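CDA peptide synthetase I (PDB 5DU9) is a nonribosomal peptide synthetase, of which the condensation domain is modelled here. Local coordinates at residues E426-E434 / T442-T450. The protein carries 1 engineered substitution. Numbering follows the deposited sequence. Where two conformers were deposited one is given.
Sequences ERFVRFLAE and TVDEVALLT
The ring of F431 meets three consecutive residues of 442-450: V446, A447 and L448. L448 lays CD1 over one face in a CH-pi contact, 4.2 Å from the ring centroid; the carbonyl oxygen of A447 lies at the ring edge; and CG1 of V446 comes within 3.4 Å of F431 CE1. With its CG anti to the backbone N (chi1 -168°), the ring reaches out from the helix to these partners. V446 CG1 also touches E434 CG, one turn further on. Toward T450 the contact turns polar. R430 donates from NH2 to T450 O at 2.8 Å, and the acceptor lies in the guanidinium plane. The donor, however, sits 52° above the carbonyl plane, and the N-H...O angle is a bent 140°. L449 CB covers one face of this guanidinium. A water accepts a hydrogen bond from R430 NE and donates to R427 O and L449 O, joining the backbones of the two segments. R427 runs alongside T450, whose CB lies over one guanidinium face, yet NE of R427, buried by this contact, has no hydrogen-bond partner in the model. Further out, R281 NE donates a hydrogen bond to V446 O, and L448 also packs on helix 267-283. After the 3-10 turn at 443-445, the last residues of the construct, 446-450, thus fold back extended and antiparallel to helix 418-437, on the surface of the condensation-domain fold.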
loop_
_atom_site.group_PDB
_atom_site.type_symbol
_atom_site.label_atom_id
_atom_site.label_comp_id
_atom_site.label_asym_id
_atom_site.label_seq_id
_atom_site.Cartn_x
_atom_site.Cartn_y
_atom_site.Cartn_z
ATOM N N GLU A 426 8.663 2.960 -17.977
ATOM C CA GLU A 426 9.247 2.072 -18.977
ATOM C C GLU A 426 10.775 2.125 -18.918
ATOM O O GLU A 426 11.445 1.094 -19.017
ATOM C CB GLU A 426 8.757 2.437 -20.379
ATOM C CG GLU A 426 9.308 1.534 -21.483
ATOM C CD GLU A 426 9.044 0.061 -21.228
ATOM O OE1 GLU A 426 7.860 -0.331 -21.158
ATOM O OE2 GLU A 426 10.022 -0.706 -21.093
ATOM N N ARG A 427 11.317 3.328 -18.747
ATOM C CA ARG A 427 12.761 3.510 -18.628
ATOM C C ARG A 427 13.313 2.760 -17.423
ATOM O O ARG A 427 14.352 2.099 -17.504
ATOM C CB ARG A 427 13.111 4.992 -18.509
ATOM C CG ARG A 427 14.600 5.275 -18.578
ATOM C CD ARG A 427 14.891 6.754 -18.407
ATOM N NE ARG A 427 14.158 7.565 -19.374
ATOM C CZ ARG A 427 13.876 8.855 -19.216
ATOM N NH1 ARG A 427 14.257 9.497 -18.119
ATOM N NH2 ARG A 427 13.202 9.503 -20.156
ATOM N N PHE A 428 12.614 2.867 -16.299
ATOM C CA PHE A 428 13.060 2.212 -15.082
ATOM C C PHE A 428 13.049 0.696 -15.226
ATOM O O PHE A 428 14.017 0.030 -14.877
ATOM C CB PHE A 428 12.189 2.611 -13.894
ATOM C CG PHE A 428 12.315 1.678 -12.734
ATOM C CD1 PHE A 428 13.496 1.607 -12.013
ATOM C CD2 PHE A 428 11.265 0.859 -12.371
ATOM C CE1 PHE A 428 13.624 0.739 -10.958
ATOM C CE2 PHE A 428 11.388 -0.009 -11.308
ATOM C CZ PHE A 428 12.571 -0.069 -10.602
ATOM N N VAL A 429 11.952 0.149 -15.742
ATOM C CA VAL A 429 11.833 -1.301 -15.854
ATOM C C VAL A 429 12.897 -1.866 -16.801
ATOM O O VAL A 429 13.420 -2.956 -16.559
ATOM C CB VAL A 429 10.424 -1.723 -16.330
ATOM C CG1 VAL A 429 10.380 -3.213 -16.670
ATOM C CG2 VAL A 429 9.389 -1.412 -15.256
ATOM N N ARG A 430 13.228 -1.135 -17.864
ATOM C CA ARG A 430 14.268 -1.584 -18.788
ATOM C C ARG A 430 15.628 -1.626 -18.087
ATOM O O ARG A 430 16.389 -2.582 -18.239
ATOM C CB ARG A 430 14.337 -0.680 -20.023
ATOM C CG ARG A 430 15.485 -1.024 -20.970
ATOM C CD ARG A 430 15.400 -0.257 -22.284
ATOM N NE ARG A 430 15.193 1.174 -22.080
ATOM C CZ ARG A 430 15.244 2.087 -23.045
ATOM N NH1 ARG A 430 15.505 1.727 -24.296
ATOM N NH2 ARG A 430 15.041 3.365 -22.758
ATOM N N PHE A 431 15.927 -0.588 -17.314
ATOM C CA PHE A 431 17.187 -0.520 -16.582
ATOM C C PHE A 431 17.249 -1.614 -15.514
ATOM O O PHE A 431 18.258 -2.310 -15.387
ATOM C CB PHE A 431 17.354 0.866 -15.951
ATOM C CG PHE A 431 18.735 1.136 -15.407
ATOM C CD1 PHE A 431 19.840 1.136 -16.244
ATOM C CD2 PHE A 431 18.920 1.414 -14.063
ATOM C CE1 PHE A 431 21.110 1.399 -15.744
ATOM C CE2 PHE A 431 20.183 1.678 -13.564
ATOM C CZ PHE A 431 21.275 1.670 -14.405
ATOM N N LEU A 432 16.164 -1.763 -14.756
ATOM C CA LEU A 432 16.052 -2.812 -13.746
ATOM C C LEU A 432 16.327 -4.198 -14.331
ATOM O O LEU A 432 17.079 -4.981 -13.760
ATOM C CB LEU A 432 14.659 -2.777 -13.108
ATOM C CG LEU A 432 14.312 -3.891 -12.115
ATOM C CD1 LEU A 432 15.212 -3.827 -10.896
ATOM C CD2 LEU A 432 12.846 -3.818 -11.705
ATOM N N ALA A 433 15.717 -4.492 -15.473
ATOM C CA ALA A 433 15.864 -5.800 -16.102
ATOM C C ALA A 433 17.300 -6.043 -16.562
ATOM O O ALA A 433 17.801 -7.165 -16.483
ATOM C CB ALA A 433 14.907 -5.930 -17.277
ATOM N N GLU A 434 17.953 -4.992 -17.052
ATOM C CA GLU A 434 19.344 -5.083 -17.481
ATOM C C GLU A 434 20.272 -5.356 -16.294
ATOM O O GLU A 434 21.197 -6.166 -16.385
ATOM C CB GLU A 434 19.765 -3.795 -18.191
ATOM C CG GLU A 434 21.146 -3.848 -18.829
ATOM C CD GLU A 434 21.195 -4.735 -20.061
ATOM O OE1 GLU A 434 20.137 -4.951 -20.689
ATOM O OE2 GLU A 434 22.296 -5.219 -20.399
ATOM N N THR A 442 29.116 -3.543 -13.538
ATOM C CA THR A 442 29.362 -2.273 -12.874
ATOM C C THR A 442 28.230 -1.310 -13.195
ATOM O O THR A 442 27.974 -1.019 -14.359
ATOM C CB THR A 442 30.709 -1.671 -13.322
ATOM O OG1 THR A 442 31.751 -2.637 -13.131
ATOM C CG2 THR A 442 31.033 -0.410 -12.537
ATOM N N VAL A 443 27.550 -0.823 -12.164
ATOM C CA VAL A 443 26.381 0.028 -12.354
ATOM C C VAL A 443 26.688 1.267 -13.204
ATOM O O VAL A 443 25.893 1.624 -14.073
ATOM C CB VAL A 443 25.788 0.470 -10.995
ATOM C CG1 VAL A 443 24.686 1.517 -11.174
ATOM C CG2 VAL A 443 25.235 -0.736 -10.246
ATOM N N ASP A 444 27.817 1.928 -12.974
ATOM C CA ASP A 444 28.081 3.165 -13.706
ATOM C C ASP A 444 28.616 2.892 -15.121
ATOM O O ASP A 444 29.012 3.826 -15.820
ATOM C CB ASP A 444 29.037 4.081 -12.912
ATOM C CG ASP A 444 30.431 3.500 -12.732
ATOM O OD1 ASP A 444 30.813 2.563 -13.457
ATOM O OD2 ASP A 444 31.165 4.012 -11.857
ATOM N N GLU A 445 28.628 1.623 -15.536
ATOM C CA GLU A 445 28.931 1.270 -16.924
ATOM C C GLU A 445 27.696 0.749 -17.656
ATOM O O GLU A 445 27.713 0.594 -18.879
ATOM C CB GLU A 445 30.046 0.224 -16.984
ATOM C CG GLU A 445 31.389 0.719 -16.471
ATOM C CD GLU A 445 32.429 -0.382 -16.406
ATOM O OE1 GLU A 445 32.150 -1.493 -16.903
ATOM O OE2 GLU A 445 33.521 -0.138 -15.853
ATOM N N VAL A 446 26.625 0.480 -16.917
ATOM C CA VAL A 446 25.383 0.022 -17.533
ATOM C C VAL A 446 24.697 1.195 -18.226
ATOM O O VAL A 446 24.470 2.242 -17.619
ATOM C CB VAL A 446 24.417 -0.608 -16.503
ATOM C CG1 VAL A 446 23.103 -1.015 -17.165
ATOM C CG2 VAL A 446 25.051 -1.813 -15.845
ATOM N N ALA A 447 24.369 1.017 -19.500
ATOM C CA ALA A 447 23.736 2.076 -20.270
ATOM C C ALA A 447 22.319 2.334 -19.776
ATOM O O ALA A 447 21.475 1.437 -19.769
ATOM C CB ALA A 447 23.724 1.727 -21.746
ATOM N N LEU A 448 22.075 3.566 -19.348
ATOM C CA LEU A 448 20.734 4.018 -19.013
ATOM C C LEU A 448 20.196 4.790 -20.210
ATOM O O LEU A 448 20.643 5.901 -20.500
ATOM C CB LEU A 448 20.745 4.882 -17.751
ATOM C CG LEU A 448 19.435 5.574 -17.368
ATOM C CD1 LEU A 448 18.325 4.565 -17.101
ATOM C CD2 LEU A 448 19.650 6.460 -16.151
ATOM N N LEU A 449 19.251 4.175 -20.915
ATOM C CA LEU A 449 18.727 4.723 -22.159
ATOM C C LEU A 449 17.437 5.486 -21.901
ATOM O O LEU A 449 16.601 5.048 -21.117
ATOM C CB LEU A 449 18.495 3.597 -23.169
ATOM C CG LEU A 449 19.712 2.705 -23.433
ATOM C CD1 LEU A 449 19.319 1.481 -24.239
ATOM C CD2 LEU A 449 20.809 3.490 -24.144
ATOM N N THR A 450 17.275 6.627 -22.562
ATOM C CA THR A 450 16.127 7.494 -22.312
ATOM C C THR A 450 14.882 6.998 -23.043
ATOM O O THR A 450 14.917 5.980 -23.735
ATOM C CB THR A 450 16.415 8.945 -22.736
ATOM O OG1 THR A 450 16.655 8.999 -24.149
ATOM C CG2 THR A 450 17.626 9.489 -21.994
HETATM O O HOH W 1 16.280 2.400 -19.676
#